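Local structure of FACT complex subunit POB3 (Chaetomium thermophilum var. thermophilum, 4KHB) at residues 117-122 and 131-136; 150-155 and 179-184. The protein probably acts, as the subunit whose N-terminal PH-like part this chain comprises, in the FACT histone chaperone that reorganizes nucleosomes during transcription, replication and repair. All blocks are in the same frame, centred on the assembly; numbering follows the deposited sequence.

In the fold
Both contacts are antiparallel strand pairs within the same PH-like domain, and they illustrate how one sheet chemistry adapts to its place in the fold. Contact 1 closes the hairpin of strands 119-124 and 127-133, its centre about 8 Å from that of the chain; contact 2 joins strands 147-152 and 177-184, farther out at about 17 Å. Each is partly buried, with four touching residues buried. Their apolar faces meet: Ile132 packs on Ile181 and Phe152, and Phe122 on Phe183. The polar faces differ. Glu119 and Glu131 of contact 1 turn to Lys64 and His103, whereas Glu180 of contact 2 pairs with Arg182 on a strand beyond which the sheet runs on into the SPT16D chain.

Contact 1 of 2, residues 117-122 and 131-136; sequences KAELTF and EIPYSE
The open end of the beta hairpin formed by strands 119-124 and 127-133 is closed by Tyr134, which folds back over Ala118 and Glu119. Inside it, Leu120 and Ile132 form an antiparallel hydrogen-bonded pair, each N giving a 2.8 Å bond to the other's O. Beyond the strand, Tyr134 N donates to Ala118 O at 3.1 Å, nearly straight at 170°. Ala118 O also accepts a hydrogen bond from a water oxygen 3.0 Å away. With CG beside its own backbone N (chi1 -65°), the Tyr134 ring lays one face over the Ala118-Glu119 peptide, Ala118 C standing 3.4 Å above the plane toward the rim. Tyr134 CE1 also reaches Leu120 CB at 4.1 Å, and its hydroxyl is hydrogen-bonded to Gly116 O. On the face opposite Leu120, the extended Glu119 chain lies beside Pro133 and brings OE2 to 3.4 Å from Glu131 CB. The two carboxylate planes are nearly parallel, 11° apart, and their like charges are probably eased by Lys64, in a salt bridge with Glu119, and His103, hydrogen-bonded to Glu131. This is an antiparallel beta hairpin of the PH-like domain, with Leu120 and Ile132 on one face and Glu119, Thr121, Glu131 and Pro133 on the other.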
loop_
_atom_site.group_PDB
_atom_site.type_symbol
_atom_site.label_atom_id
_atom_site.label_comp_id
_atom_site.label_asym_id
_atom_site.label_seq_id
_atom_site.Cartn_x
_atom_site.Cartn_y
_atom_site.Cartn_z
ATOM N N LYS H 117 5.824 -4.683 14.172
ATOM C CA LYS H 117 7.267 -4.835 14.301
ATOM C C LYS H 117 8.047 -4.100 13.211
ATOM O O LYS H 117 9.071 -3.469 13.487
ATOM C CB LYS H 117 7.604 -6.327 14.287
ATOM C CG LYS H 117 9.079 -6.659 14.386
ATOM C CD LYS H 117 9.245 -8.166 14.490
ATOM C CE LYS H 117 10.700 -8.567 14.584
ATOM N NZ LYS H 117 10.858 -10.043 14.712
ATOM N N ALA H 118 7.559 -4.179 11.977
ATOM C CA ALA H 118 8.267 -3.587 10.844
ATOM C C ALA H 118 7.405 -2.631 10.026
ATOM O O ALA H 118 7.923 -1.891 9.191
ATOM C CB ALA H 118 8.836 -4.679 9.944
ATOM N N GLU H 119 6.096 -2.646 10.259
ATOM C CA GLU H 119 5.179 -1.861 9.435
ATOM C C GLU H 119 4.070 -1.193 10.236
ATOM O O GLU H 119 3.618 -1.718 11.258
ATOM C CB GLU H 119 4.533 -2.740 8.354
ATOM C CG GLU H 119 5.481 -3.230 7.270
ATOM C CD GLU H 119 4.767 -3.993 6.169
ATOM O OE1 GLU H 119 4.109 -5.010 6.475
ATOM O OE2 GLU H 119 4.858 -3.571 4.998
ATOM N N LEU H 120 3.627 -0.040 9.749
ATOM C CA LEU H 120 2.384 0.554 10.213
ATOM C C LEU H 120 1.262 0.049 9.315
ATOM O O LEU H 120 1.251 0.318 8.109
ATOM C CB LEU H 120 2.465 2.083 10.165
ATOM C CG LEU H 120 1.176 2.842 10.479
ATOM C CD1 LEU H 120 0.612 2.390 11.810
ATOM C CD2 LEU H 120 1.410 4.346 10.500
ATOM N N THR H 121 0.323 -0.689 9.900
ATOM C CA THR H 121 -0.754 -1.306 9.134
ATOM C C THR H 121 -2.078 -0.616 9.438
ATOM O O THR H 121 -2.381 -0.333 10.598
ATOM C CB THR H 121 -0.885 -2.805 9.479
ATOM O OG1 THR H 121 0.331 -3.490 9.144
ATOM C CG2 THR H 121 -2.041 -3.440 8.719
ATOM N N PHE H 122 -2.862 -0.346 8.397
ATOM C CA PHE H 122 -4.227 0.128 8.584
ATOM C C PHE H 122 -5.210 -0.997 8.280
ATOM O O PHE H 122 -5.360 -1.412 7.126
ATOM C CB PHE H 122 -4.517 1.355 7.716
ATOM C CG PHE H 122 -5.792 2.062 8.079
ATOM C CD1 PHE H 122 -5.838 2.907 9.180
ATOM C CD2 PHE H 122 -6.942 1.881 7.322
ATOM C CE1 PHE H 122 -7.010 3.559 9.522
ATOM C CE2 PHE H 122 -8.117 2.529 7.657
ATOM C CZ PHE H 122 -8.151 3.370 8.758
ATOM N N GLU H 131 -0.110 -1.178 3.973
ATOM C CA GLU H 131 0.977 -1.267 4.943
ATOM C C GLU H 131 2.074 -0.261 4.607
ATOM O O GLU H 131 2.396 -0.055 3.434
ATOM C CB GLU H 131 1.568 -2.680 4.950
ATOM C CG GLU H 131 0.584 -3.779 5.312
ATOM C CD GLU H 131 0.134 -4.567 4.100
ATOM O OE1 GLU H 131 0.298 -4.057 2.971
ATOM O OE2 GLU H 131 -0.378 -5.691 4.273
ATOM N N ILE H 132 2.640 0.367 5.634
ATOM C CA ILE H 132 3.758 1.290 5.451
ATOM C C ILE H 132 4.966 0.842 6.270
ATOM O O ILE H 132 4.939 0.882 7.502
ATOM C CB ILE H 132 3.378 2.722 5.859
ATOM C CG1 ILE H 132 2.207 3.210 5.010
ATOM C CG2 ILE H 132 4.555 3.665 5.660
ATOM C CD1 ILE H 132 1.180 4.001 5.777
ATOM N N PRO H 133 6.030 0.401 5.580
ATOM C CA PRO H 133 7.271 -0.025 6.240
ATOM C C PRO H 133 7.959 1.148 6.927
ATOM O O PRO H 133 8.007 2.238 6.355
ATOM C CB PRO H 133 8.136 -0.553 5.082
ATOM C CG PRO H 133 7.207 -0.727 3.923
ATOM C CD PRO H 133 6.081 0.236 4.117
ATOM N N TYR H 134 8.460 0.926 8.140
ATOM C CA TYR H 134 9.109 1.974 8.927
ATOM C C TYR H 134 10.310 2.585 8.204
ATOM O O TYR H 134 10.603 3.772 8.360
ATOM C CB TYR H 134 9.529 1.419 10.295
ATOM C CG TYR H 134 8.361 1.002 11.168
ATOM C CD1 TYR H 134 7.136 1.647 11.073
ATOM C CD2 TYR H 134 8.481 -0.048 12.069
ATOM C CE1 TYR H 134 6.068 1.270 11.857
ATOM C CE2 TYR H 134 7.415 -0.436 12.858
ATOM C CZ TYR H 134 6.211 0.230 12.746
ATOM O OH TYR H 134 5.138 -0.142 13.523
ATOM N N SER H 135 10.992 1.770 7.404
ATOM C CA SER H 135 12.180 2.209 6.679
ATOM C C SER H 135 11.871 3.279 5.633
ATOM O O SER H 135 12.768 3.999 5.191
ATOM C CB SER H 135 12.870 1.010 6.022
ATOM O OG SER H 135 12.001 0.350 5.118
ATOM N N GLU H 136 10.604 3.381 5.238
ATOM C CA GLU H 136 10.190 4.374 4.251
ATOM C C GLU H 136 9.848 5.720 4.880
ATOM O O GLU H 136 9.805 6.739 4.189
ATOM C CB GLU H 136 8.982 3.862 3.464
ATOM C CG GLU H 136 9.298 2.724 2.510
ATOM C CD GLU H 136 10.150 3.176 1.345
ATOM O OE1 GLU H 136 9.771 4.163 0.678
ATOM O OE2 GLU H 136 11.200 2.548 1.098
HETATM O O HOH W 1 10.711 -1.613 8.178
#

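Contact 2 of 2, residues 150-155 and 179-184; sequences VEFAPG and VEIRFY
A chi1 of -53° sets CG of Phe152 anti to its carbonyl carbon, and a chi2 of -84° turns the ring, whose edge meets the opposing strand at Ile181, where CG1 is likewise anti to the carbonyl carbon (chi1 -50°). Phe152 CE2 lies 3.9 Å from Ile181 CG1, which sits close to the ring plane. The neighbouring rim atom, Phe152 CD2, comes within 3.5 Å of Val179 O. That oxygen also accepts the backbone bond from Phe152 N at 3.0 Å, so Val179 O both takes the main-chain bond of Phe152 and lies at the edge of its ring.

Farther along, Val150 and Ile181 form an antiparallel hydrogen-bonded pair. Val150 N donates to Ile181 O at 2.8 Å, and Ile181 N returns a bond to Val150 O. On the apolar side Val150 CG2 approaches the edge of the Phe183 ring, 4.1 Å from CE2. Phe152 and Ile181 both pack on Ile132 of the neighbouring hairpin; an alanine in place of Phe152 would probably open a gap beside Ile132 and leave Ile181 CG1 without its aromatic neighbour.

The other face is polar. Glu151 and Glu180 are a non-hydrogen-bonded pair, with Glu151 OE1 and Glu180 OE2 4.5 Å apart. Glu180 OE1 forms a salt bridge with Arg182 NE at 2.9 Å; the donor stands above the carboxylate plane, while the oxygen lies in the guanidinium plane. Glu151 OE1 is hydrogen-bonded to Asn141. Residues 180-184 also pair with an antiparallel strand of the SPT16D chain, continuing the sheet across the heterodimer interface. The division implies that hydrocarbon contacts hold the inner face, whereas on the outer one the arginine and asparagine are likely to temper the repulsion between two close glutamates.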
loop_
_atom_site.group_PDB
_atom_site.type_symbol
_atom_site.label_atom_id
_atom_site.label_comp_id
_atom_site.label_asym_id
_atom_site.label_seq_id
_atom_site.Cartn_x
_atom_site.Cartn_y
_atom_site.Cartn_z
ATOM N N VAL H 150 2.385 11.242 8.767
ATOM C CA VAL H 150 3.490 10.363 8.404
ATOM C C VAL H 150 4.043 10.829 7.065
ATOM O O VAL H 150 3.362 10.744 6.041
ATOM C CB VAL H 150 3.046 8.891 8.303
ATOM C CG1 VAL H 150 4.219 8.008 7.924
ATOM C CG2 VAL H 150 2.443 8.429 9.615
ATOM N N GLU H 151 5.277 11.321 7.080
ATOM C CA GLU H 151 5.862 11.954 5.902
ATOM C C GLU H 151 6.936 11.110 5.230
ATOM O O GLU H 151 7.658 10.354 5.885
ATOM C CB GLU H 151 6.421 13.338 6.251
ATOM C CG GLU H 151 5.716 14.023 7.411
ATOM C CD GLU H 151 6.117 15.477 7.549
ATOM O OE1 GLU H 151 5.712 16.113 8.545
ATOM O OE2 GLU H 151 6.827 15.988 6.659
ATOM N N PHE H 152 7.032 11.251 3.911
ATOM C CA PHE H 152 8.007 10.509 3.130
ATOM C C PHE H 152 8.947 11.453 2.391
ATOM O O PHE H 152 8.624 12.623 2.175
ATOM C CB PHE H 152 7.286 9.589 2.146
ATOM C CG PHE H 152 6.269 8.697 2.794
ATOM C CD1 PHE H 152 6.654 7.501 3.379
ATOM C CD2 PHE H 152 4.929 9.061 2.829
ATOM C CE1 PHE H 152 5.720 6.676 3.984
ATOM C CE2 PHE H 152 3.992 8.243 3.433
ATOM C CZ PHE H 152 4.386 7.047 4.010
ATOM N N ALA H 153 10.111 10.941 2.005
ATOM C CA ALA H 153 11.080 11.718 1.240
ATOM C C ALA H 153 11.346 11.040 -0.092
ATOM O O ALA H 153 12.383 10.395 -0.264
ATOM C CB ALA H 153 12.375 11.867 2.018
ATOM N N PRO H 154 10.406 11.175 -1.038
ATOM C CA PRO H 154 10.566 10.512 -2.333
ATOM C C PRO H 154 11.664 11.170 -3.159
ATOM O O PRO H 154 12.241 10.531 -4.039
ATOM C CB PRO H 154 9.201 10.716 -2.994
ATOM C CG PRO H 154 8.688 11.984 -2.394
ATOM C CD PRO H 154 9.151 11.947 -0.965
ATOM N N GLY H 155 11.943 12.438 -2.872
ATOM C CA GLY H 155 12.916 13.197 -3.633
ATOM C C GLY H 155 14.091 13.644 -2.788
ATOM O O GLY H 155 15.247 13.380 -3.121
ATOM N N VAL H 179 3.615 11.305 -0.719
ATOM C CA VAL H 179 4.292 12.389 -0.024
ATOM C C VAL H 179 3.986 12.371 1.470
ATOM O O VAL H 179 4.883 12.542 2.301
ATOM C CB VAL H 179 3.884 13.758 -0.618
ATOM C CG1 VAL H 179 4.485 14.890 0.182
ATOM C CG2 VAL H 179 4.313 13.859 -2.068
ATOM N N GLU H 180 2.721 12.134 1.804
ATOM C CA GLU H 180 2.261 12.228 3.186
ATOM C C GLU H 180 0.959 11.459 3.412
ATOM O O GLU H 180 0.109 11.398 2.523
ATOM C CB GLU H 180 2.067 13.703 3.556
ATOM C CG GLU H 180 1.680 13.963 4.999
ATOM C CD GLU H 180 1.290 15.408 5.238
ATOM O OE1 GLU H 180 0.347 15.886 4.574
ATOM O OE2 GLU H 180 1.931 16.067 6.085
ATOM N N ILE H 181 0.815 10.859 4.593
ATOM C CA ILE H 181 -0.462 10.285 5.016
ATOM C C ILE H 181 -0.793 10.809 6.409
ATOM O O ILE H 181 0.073 10.855 7.286
ATOM C CB ILE H 181 -0.430 8.744 5.064
ATOM C CG1 ILE H 181 0.123 8.182 3.753
ATOM C CG2 ILE H 181 -1.827 8.187 5.323
ATOM C CD1 ILE H 181 0.064 6.674 3.654
ATOM N N ARG H 182 -2.047 11.202 6.607
ATOM C CA ARG H 182 -2.504 11.685 7.902
ATOM C C ARG H 182 -3.572 10.772 8.490
ATOM O O ARG H 182 -4.518 10.385 7.800
ATOM C CB ARG H 182 -3.026 13.119 7.768
ATOM C CG ARG H 182 -1.983 14.090 7.243
ATOM C CD ARG H 182 -2.463 15.527 7.296
ATOM N NE ARG H 182 -1.482 16.445 6.725
ATOM C CZ ARG H 182 -1.429 17.744 7.002
ATOM N NH1 ARG H 182 -2.305 18.280 7.840
ATOM N NH2 ARG H 182 -0.503 18.506 6.437
ATOM N N PHE H 183 -3.429 10.438 9.767
ATOM C CA PHE H 183 -4.388 9.563 10.422
ATOM C C PHE H 183 -5.076 10.315 11.550
ATOM O O PHE H 183 -4.440 11.106 12.253
ATOM C CB PHE H 183 -3.681 8.331 10.995
ATOM C CG PHE H 183 -3.065 7.441 9.953
ATOM C CD1 PHE H 183 -3.813 6.439 9.352
ATOM C CD2 PHE H 183 -1.738 7.601 9.582
ATOM C CE1 PHE H 183 -3.251 5.614 8.393
ATOM C CE2 PHE H 183 -1.167 6.781 8.624
ATOM C CZ PHE H 183 -1.925 5.786 8.028
ATOM N N TYR H 184 -6.372 10.076 11.719
ATOM C CA TYR H 184 -7.068 10.537 12.908
ATOM C C TYR H 184 -7.140 9.381 13.890
ATOM O O TYR H 184 -7.833 8.390 13.646
ATOM C CB TYR H 184 -8.469 11.047 12.568
ATOM C CG TYR H 184 -9.301 11.351 13.788
ATOM C CD1 TYR H 184 -9.058 12.488 14.546
ATOM C CD2 TYR H 184 -10.346 10.520 14.170
ATOM C CE1 TYR H 184 -9.809 12.775 15.662
ATOM C CE2 TYR H 184 -11.109 10.802 15.283
ATOM C CZ TYR H 184 -10.835 11.932 16.025
ATOM O OH TYR H 184 -11.588 12.222 17.137
#